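Local coordinates for uncharacterized CONSERVED DOMAIN PROTEIN (Vibrio cholerae, PDB 3LKV), which probably serves as the substrate-binding component of an ABC transporter, and holds a phenylalanine in its ligand pocket, at residues A[228-242]-A[271-283]. Sequence-based numbering, arbitrary orientation.
Sequences TSYVERGAIASLGFD and AKGSDLVINKTAA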
ATOM      1  N   THR A 228       5.125  12.599 -19.713  1.00 23.58           N
ATOM      2  CA  THR A 228       3.861  11.974 -20.163  1.00 24.28           C
ATOM      3  C   THR A 228       2.678  12.339 -19.287  1.00 24.04           C
ATOM      4  O   THR A 228       1.569  12.546 -19.790  1.00 24.46           O
ATOM      5  CB  THR A 228       4.021  10.468 -20.153  1.00 24.75           C
ATOM      6  OG1 THR A 228       5.149  10.147 -20.952  1.00 27.46           O
ATOM      7  CG2 THR A 228       2.792   9.743 -20.682  1.00 24.05           C
ATOM      8  N   SER A 229       2.905  12.433 -17.983  1.00 23.76           N
ATOM      9  CA  SER A 229       1.850  12.854 -17.074  1.00 24.52           C
ATOM     10  C   SER A 229       1.295  14.220 -17.536  1.00 24.81           C
ATOM     11  O   SER A 229       0.133  14.526 -17.316  1.00 23.15           O
ATOM     12  CB  SER A 229       2.346  12.903 -15.622  1.00 25.28           C
ATOM     13  OG  SER A 229       3.548  13.697 -15.497  1.00 28.42           O
ATOM     14  N   TYR A 230       2.097  15.035 -18.204  1.00 24.93           N
ATOM     15  CA  TYR A 230       1.560  16.329 -18.621  1.00 25.95           C
ATOM     16  C   TYR A 230       0.570  16.219 -19.808  1.00 26.94           C
ATOM     17  O   TYR A 230      -0.395  16.982 -19.862  1.00 27.44           O
ATOM     18  CB  TYR A 230       2.663  17.303 -18.959  1.00 25.15           C
ATOM     19  CG  TYR A 230       3.673  17.584 -17.865  1.00 24.47           C
ATOM     20  CD1 TYR A 230       3.413  17.324 -16.543  1.00 20.41           C
ATOM     21  CD2 TYR A 230       4.864  18.207 -18.177  1.00 24.89           C
ATOM     22  CE1 TYR A 230       4.340  17.594 -15.572  1.00 24.17           C
ATOM     23  CE2 TYR A 230       5.792  18.523 -17.218  1.00 23.04           C
ATOM     24  CZ  TYR A 230       5.542  18.200 -15.921  1.00 25.70           C
ATOM     25  OH  TYR A 230       6.493  18.525 -14.998  1.00 22.76           O
ATOM     26  N   VAL A 231       0.797  15.266 -20.716  1.00 28.81           N
ATOM     27  CA  VAL A 231      -0.049  15.068 -21.895  1.00 29.72           C
ATOM     28  C   VAL A 231      -1.390  14.537 -21.416  1.00 30.57           C
ATOM     29  O   VAL A 231      -2.459  14.967 -21.897  1.00 29.91           O
ATOM     30  CB  VAL A 231       0.611  14.150 -22.966  1.00 29.82           C
ATOM     31  CG1 VAL A 231       0.682  12.709 -22.499  1.00 32.25           C
ATOM     32  CG2 VAL A 231      -0.175  14.146 -24.230  1.00 31.87           C
ATOM     33  N   GLU A 232      -1.338  13.680 -20.395  1.00 31.60           N
ATOM     34  CA  GLU A 232      -2.547  13.161 -19.756  1.00 32.65           C
ATOM     35  C   GLU A 232      -3.450  14.311 -19.281  1.00 33.31           C
ATOM     36  O   GLU A 232      -4.669  14.153 -19.276  1.00 33.04           O
ATOM     37  CB  GLU A 232      -2.212  12.198 -18.591  1.00 32.90           C
ATOM     38  CG  GLU A 232      -1.834  10.764 -19.059  1.00 35.24           C
ATOM     39  CD  GLU A 232      -0.974   9.958 -18.051  0.40 34.81           C
ATOM     40  OE1 GLU A 232      -0.889  10.315 -16.850  0.40 34.99           O
ATOM     41  OE2 GLU A 232      -0.381   8.943 -18.476  0.40 34.26           O
ATOM     42  N   ARG A 233      -2.888  15.478 -18.928  1.00 32.57           N
ATOM     43  CA  ARG A 233      -3.714  16.570 -18.399  1.00 32.48           C
ATOM     44  C   ARG A 233      -3.986  17.649 -19.407  1.00 31.62           C
ATOM     45  O   ARG A 233      -4.481  18.698 -19.022  1.00 31.62           O
ATOM     46  CB  ARG A 233      -3.024  17.234 -17.202  1.00 33.69           C
ATOM     47  CG  ARG A 233      -2.831  16.331 -16.010  1.00 37.59           C
ATOM     48  CD  ARG A 233      -4.158  15.881 -15.416  1.00 45.46           C
ATOM     49  NE  ARG A 233      -3.812  14.939 -14.361  1.00 55.12           N
ATOM     50  CZ  ARG A 233      -4.656  14.174 -13.662  1.00 60.60           C
ATOM     51  NH1 ARG A 233      -4.157  13.377 -12.705  1.00 61.44           N
ATOM     52  NH2 ARG A 233      -5.978  14.200 -13.903  1.00 63.46           N
ATOM     53  N   GLY A 234      -3.587  17.455 -20.661  1.00 30.54           N
ATOM     54  CA  GLY A 234      -3.904  18.432 -21.724  1.00 29.51           C
ATOM     55  C   GLY A 234      -2.788  19.129 -22.487  1.00 28.13           C
ATOM     56  O   GLY A 234      -3.062  19.934 -23.356  1.00 27.87           O
ATOM     57  N   ALA A 235      -1.531  18.829 -22.190  1.00 27.08           N
ATOM     58  CA  ALA A 235      -0.456  19.193 -23.101  1.00 26.59           C
ATOM     59  C   ALA A 235      -0.770  18.547 -24.462  1.00 26.40           C
ATOM     60  O   ALA A 235      -1.302  17.453 -24.524  1.00 26.89           O
ATOM     61  CB  ALA A 235       0.900  18.695 -22.576  1.00 25.27           C
ATOM     62  N   ILE A 236      -0.429  19.200 -25.551  1.00 26.60           N
ATOM     63  CA  ILE A 236      -0.665  18.582 -26.868  1.00 26.87           C
ATOM     64  C   ILE A 236       0.252  17.402 -27.226  1.00 26.43           C
ATOM     65  O   ILE A 236      -0.137  16.499 -27.965  1.00 26.12           O
ATOM     66  CB  ILE A 236      -0.639  19.622 -27.979  1.00 26.88           C
ATOM     67  CG1 ILE A 236       0.729  20.264 -28.138  1.00 26.83           C
ATOM     68  CG2 ILE A 236      -1.699  20.661 -27.692  1.00 28.39           C
ATOM     69  CD1 ILE A 236       0.780  21.220 -29.336  1.00 28.09           C
ATOM     70  N   ALA A 237       1.450  17.391 -26.669  1.00 25.48           N
ATOM     71  CA  ALA A 237       2.410  16.389 -26.994  1.00 24.83           C
ATOM     72  C   ALA A 237       3.382  16.320 -25.843  1.00 24.83           C
ATOM     73  O   ALA A 237       3.524  17.297 -25.086  1.00 25.17           O
ATOM     74  CB  ALA A 237       3.129  16.757 -28.252  1.00 23.34           C
ATOM     75  N   SER A 238       4.089  15.205 -25.728  1.00 24.76           N
ATOM     76  CA  SER A 238       5.175  15.107 -24.757  1.00 25.34           C
ATOM     77  C   SER A 238       6.214  14.128 -25.196  1.00 25.55           C
ATOM     78  O   SER A 238       5.923  13.213 -25.982  1.00 26.79           O
ATOM     79  CB  SER A 238       4.623  14.687 -23.400  1.00 25.67           C
ATOM     80  OG  SER A 238       4.040  13.398 -23.492  1.00 27.88           O
ATOM     81  N   LEU A 239       7.426  14.272 -24.673  1.00 25.69           N
ATOM     82  CA  LEU A 239       8.469  13.289 -24.952  1.00 26.19           C
ATOM     83  C   LEU A 239       9.202  12.932 -23.659  1.00 26.93           C
ATOM     84  O   LEU A 239      10.324  13.376 -23.411  1.00 27.64           O
ATOM     85  CB  LEU A 239       9.426  13.806 -26.036  1.00 25.65           C
ATOM     86  CG  LEU A 239      10.493  12.841 -26.525  1.00 28.04           C
ATOM     87  CD1 LEU A 239       9.808  11.683 -27.259  1.00 26.07           C
ATOM     88  CD2 LEU A 239      11.526  13.547 -27.418  1.00 30.13           C
ATOM     89  N   GLY A 240       8.554  12.135 -22.831  1.00 27.14           N
ATOM     90  CA  GLY A 240       9.058  11.892 -21.479  1.00 27.28           C
ATOM     91  C   GLY A 240       9.556  10.479 -21.263  1.00 26.97           C
ATOM     92  O   GLY A 240       9.326   9.585 -22.083  1.00 27.12           O
ATOM     93  N   PHE A 241      10.215  10.272 -20.136  1.00 26.28           N
ATOM     94  CA  PHE A 241      10.662   8.925 -19.747  1.00 25.95           C
ATOM     95  C   PHE A 241       9.516   8.160 -19.132  1.00 25.48           C
ATOM     96  O   PHE A 241       8.442   8.712 -18.832  1.00 24.91           O
ATOM     97  CB  PHE A 241      11.799   9.006 -18.722  1.00 26.09           C
ATOM     98  CG  PHE A 241      13.011   9.699 -19.240  1.00 26.60           C
ATOM     99  CD1 PHE A 241      13.747   9.131 -20.245  1.00 25.76           C
ATOM    100  CD2 PHE A 241      13.392  10.940 -18.750  1.00 23.45           C
ATOM    101  CE1 PHE A 241      14.874   9.809 -20.775  1.00 28.64           C
ATOM    102  CE2 PHE A 241      14.500  11.573 -19.248  1.00 25.72           C
ATOM    103  CZ  PHE A 241      15.242  11.014 -20.279  1.00 25.96           C
ATOM    104  N   ASP A 242       9.771   6.875 -18.950  1.00 25.02           N
ATOM    105  CA  ASP A 242       8.844   5.973 -18.293  1.00 25.16           C
ATOM    106  C   ASP A 242       9.299   5.900 -16.825  1.00 23.36           C
ATOM    107  O   ASP A 242      10.256   5.218 -16.507  1.00 22.67           O
ATOM    108  CB  ASP A 242       8.883   4.587 -18.972  1.00 25.72           C
ATOM    109  CG  ASP A 242       7.963   3.581 -18.298  1.00 28.57           C
ATOM    110  OD1 ASP A 242       7.486   3.826 -17.154  1.00 33.68           O
ATOM    111  OD2 ASP A 242       7.717   2.539 -18.919  1.00 32.83           O
ATOM    112  N   ALA A 271      18.802   7.984 -17.550  1.00 29.24           N
ATOM    113  CA  ALA A 271      17.687   7.395 -18.294  1.00 30.82           C
ATOM    114  C   ALA A 271      17.801   7.650 -19.805  1.00 33.22           C
ATOM    115  O   ALA A 271      18.349   8.665 -20.239  1.00 32.57           O
ATOM    116  CB  ALA A 271      16.374   7.916 -17.811  1.00 29.98           C
ATOM    117  N   LYS A 272      17.287   6.704 -20.595  1.00 36.29           N
ATOM    118  CA  LYS A 272      17.267   6.827 -22.082  1.00 38.81           C
ATOM    119  C   LYS A 272      15.914   6.380 -22.652  1.00 38.88           C
ATOM    120  O   LYS A 272      15.124   5.725 -21.968  1.00 39.15           O
ATOM    121  CB  LYS A 272      18.379   5.991 -22.713  1.00 39.86           C
ATOM    122  CG  LYS A 272      19.811   6.299 -22.218  1.00 43.79           C
ATOM    123  CD  LYS A 272      20.371   7.660 -22.738  1.00 48.57           C
ATOM    124  CE  LYS A 272      21.784   7.976 -22.104  1.00 50.97           C
ATOM    125  NZ  LYS A 272      22.393   9.263 -22.557  1.00 50.72           N
ATOM    126  N   GLY A 273      15.639   6.759 -23.895  1.00 39.40           N
ATOM    127  CA  GLY A 273      14.413   6.316 -24.572  1.00 38.95           C
ATOM    128  C   GLY A 273      13.163   6.948 -23.989  1.00 38.66           C
ATOM    129  O   GLY A 273      12.634   6.511 -22.969  1.00 39.29           O
ATOM    130  N   SER A 274      12.687   7.989 -24.641  1.00 38.02           N
ATOM    131  CA  SER A 274      11.507   8.679 -24.184  1.00 37.55           C
ATOM    132  C   SER A 274      10.374   8.260 -25.100  1.00 36.44           C
ATOM    133  O   SER A 274      10.623   7.915 -26.230  1.00 36.03           O
ATOM    134  CB  SER A 274      11.752  10.189 -24.248  1.00 37.96           C
ATOM    135  OG  SER A 274      12.997  10.546 -23.640  1.00 38.57           O
ATOM    136  N   ASP A 275       9.130   8.270 -24.634  1.00 35.23           N
ATOM    137  CA  ASP A 275       8.016   7.925 -25.531  1.00 34.33           C
ATOM    138  C   ASP A 275       7.344   9.197 -26.021  1.00 32.88           C
ATOM    139  O   ASP A 275       6.997  10.076 -25.232  1.00 32.49           O
ATOM    140  CB  ASP A 275       6.990   7.024 -24.845  1.00 34.75           C
ATOM    141  CG  ASP A 275       7.601   5.716 -24.340  1.00 37.67           C
ATOM    142  OD1 ASP A 275       8.177   4.990 -25.177  1.00 38.98           O
ATOM    143  OD2 ASP A 275       7.535   5.449 -23.113  1.00 41.99           O
ATOM    144  N   LEU A 276       7.179   9.283 -27.336  1.00 30.88           N
ATOM    145  CA  LEU A 276       6.440  10.346 -27.977  1.00 29.15           C
ATOM    146  C   LEU A 276       4.963  10.082 -27.843  1.00 28.22           C
ATOM    147  O   LEU A 276       4.466   9.101 -28.364  1.00 28.34           O
ATOM    148  CB  LEU A 276       6.838  10.419 -29.451  1.00 28.64           C
ATOM    149  CG  LEU A 276       6.161  11.474 -30.330  1.00 28.26           C
ATOM    150  CD1 LEU A 276       6.069  12.807 -29.615  1.00 22.75           C
ATOM    151  CD2 LEU A 276       6.891  11.590 -31.765  1.00 26.78           C
ATOM    152  N   VAL A 277       4.260  10.952 -27.134  1.00 27.72           N
ATOM    153  CA  VAL A 277       2.824  10.824 -26.932  1.00 27.77           C
ATOM    154  C   VAL A 277       2.154  12.119 -27.416  1.00 29.11           C
ATOM    155  O   VAL A 277       2.721  13.189 -27.234  1.00 29.30           O
ATOM    156  CB  VAL A 277       2.533  10.588 -25.457  1.00 27.42           C
ATOM    157  CG1 VAL A 277       1.031  10.523 -25.198  1.00 26.18           C
ATOM    158  CG2 VAL A 277       3.317   9.310 -24.939  1.00 26.29           C
ATOM    159  N   ILE A 278       0.987  12.010 -28.069  1.00 30.69           N
ATOM    160  CA  ILE A 278       0.247  13.158 -28.649  1.00 31.96           C
ATOM    161  C   ILE A 278      -1.158  13.203 -28.075  1.00 33.70           C
ATOM    162  O   ILE A 278      -1.822  12.173 -27.999  1.00 34.38           O
ATOM    163  CB  ILE A 278       0.075  13.058 -30.193  1.00 31.94           C
ATOM    164  CG1 ILE A 278       1.411  12.941 -30.911  1.00 31.69           C
ATOM    165  CG2 ILE A 278      -0.702  14.263 -30.735  1.00 31.72           C
ATOM    166  CD1 ILE A 278       2.479  13.895 -30.409  1.00 33.84           C
ATOM    167  N   ASN A 279      -1.613  14.384 -27.666  1.00 35.96           N
ATOM    168  CA  ASN A 279      -2.987  14.554 -27.244  1.00 38.55           C
ATOM    169  C   ASN A 279      -3.810  15.220 -28.357  1.00 41.90           C
ATOM    170  O   ASN A 279      -3.900  16.451 -28.449  1.00 40.47           O
ATOM    171  CB  ASN A 279      -3.077  15.328 -25.946  1.00 37.39           C
ATOM    172  CG  ASN A 279      -4.447  15.240 -25.335  1.00 37.15           C
ATOM    173  OD1 ASN A 279      -5.445  15.007 -26.036  1.00 36.09           O
ATOM    174  ND2 ASN A 279      -4.521  15.404 -24.024  1.00 34.66           N
ATOM    175  N   LYS A 280      -4.441  14.373 -29.181  1.00 47.60           N
ATOM    176  CA  LYS A 280      -5.188  14.821 -30.409  1.00 50.79           C
ATOM    177  C   LYS A 280      -6.354  15.677 -30.011  1.00 51.56           C
ATOM    178  O   LYS A 280      -6.570  16.737 -30.582  1.00 53.02           O
ATOM    179  CB  LYS A 280      -5.728  13.629 -31.209  1.00 52.78           C
ATOM    180  CG  LYS A 280      -4.817  13.009 -32.291  1.00 57.73           C
ATOM    181  CD  LYS A 280      -5.269  11.504 -32.561  1.00 63.19           C
ATOM    182  CE  LYS A 280      -5.489  11.141 -34.063  1.00 65.83           C
ATOM    183  NZ  LYS A 280      -5.801   9.663 -34.232  1.00 66.94           N
ATOM    184  N   THR A 281      -7.103  15.222 -29.022  1.00 52.82           N
ATOM    185  CA  THR A 281      -8.218  15.999 -28.526  1.00 54.42           C
ATOM    186  C   THR A 281      -7.758  17.393 -28.151  1.00 55.22           C
ATOM    187  O   THR A 281      -8.175  18.363 -28.775  1.00 56.59           O
ATOM    188  CB  THR A 281      -8.839  15.331 -27.312  1.00 54.96           C
ATOM    189  OG1 THR A 281      -8.821  13.923 -27.539  1.00 56.95           O
ATOM    190  CG2 THR A 281     -10.245  15.822 -27.071  1.00 55.14           C
ATOM    191  N   ALA A 282      -6.862  17.505 -27.167  1.00 55.06           N
ATOM    192  CA  ALA A 282      -6.393  18.822 -26.747  1.00 54.59           C
ATOM    193  C   ALA A 282      -5.915  19.675 -27.940  1.00 53.57           C
ATOM    194  O   ALA A 282      -6.135  20.868 -27.931  1.00 52.49           O
ATOM    195  CB  ALA A 282      -5.272  18.693 -25.699  1.00 54.35           C
ATOM    196  N   ALA A 283      -5.272  19.054 -28.930  1.00 53.72           N
ATOM    197  CA  ALA A 283      -4.673  19.767 -30.055  1.00 54.80           C
ATOM    198  C   ALA A 283      -5.756  20.374 -30.932  1.00 56.08           C
ATOM    199  O   ALA A 283      -5.737  21.557 -31.278  1.00 55.60           O
ATOM    200  CB  ALA A 283      -3.820  18.844 -30.870  1.00 54.30           C
TER
HETATM  201  O   HOH W   1       5.798  11.310 -23.111  1.00 23.14           O
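Val277 and Ser238 face each other as a hydrogen-bonded antiparallel pair: Ser238 N donates to Val277 O at 2.9 Å, and Val277 N returns a nearly straight bond (173°) to Ser238 O. A further bond, Asp275 N to Gly240 O, extends the pairing, and the strand axes run 4.7 Å apart at 164°. Strand 275-278 thereby forms, within this chain, the antiparallel edge of an otherwise parallel sheet.

Packing is close where helix 228-232 lies over Val277. Val277 CG1, anti to its own backbone N (chi1 177°), meets Val231 CG1, the two buried side chains crossing at about a right angle, and Val231 CG2 lies 3.6 Å from Asn279 CB. On the other sheet face, Ala237 CB touches Ile278 CD1 and Leu239 CD1 reaches Leu276; helix 126-136 covers this face through Leu132 and Ile136.

Asn279 joins three elements. Its ND2 donates to Val231 O at 3.0 Å, while Gly234 N, within the Schellman motif closing helix 228-232, reaches that oxygen from the opposite face of the carbonyl plane. Asn279 is also the N-cap of helix 280-285, its OD1 accepting from Ala282 N, and its backbone N bonds Ile236 O.

Beyond the pairing, buried Phe241 forms another packed patch: Ala271 CB makes a CH-pi contact over one ring face, 3.9 Å from the centroid, and Ser274 OG approaches obliquely. The solvent side is looser, with Gly273 and Lys272 exposed and the Asp242 and Asp275 OD2 atoms 5.1 Å apart, not in contact; if ionised, they would probably repel mildly.

A water bonded to Thr228 OG1, Ser238 OG, Gly240 N and Asp275 O bridges helix and both strands. Tyr230 of this helix touches the bound phenylalanine. Together, the water and Asn279 are consistent with polar links holding the short helix against the edge strand.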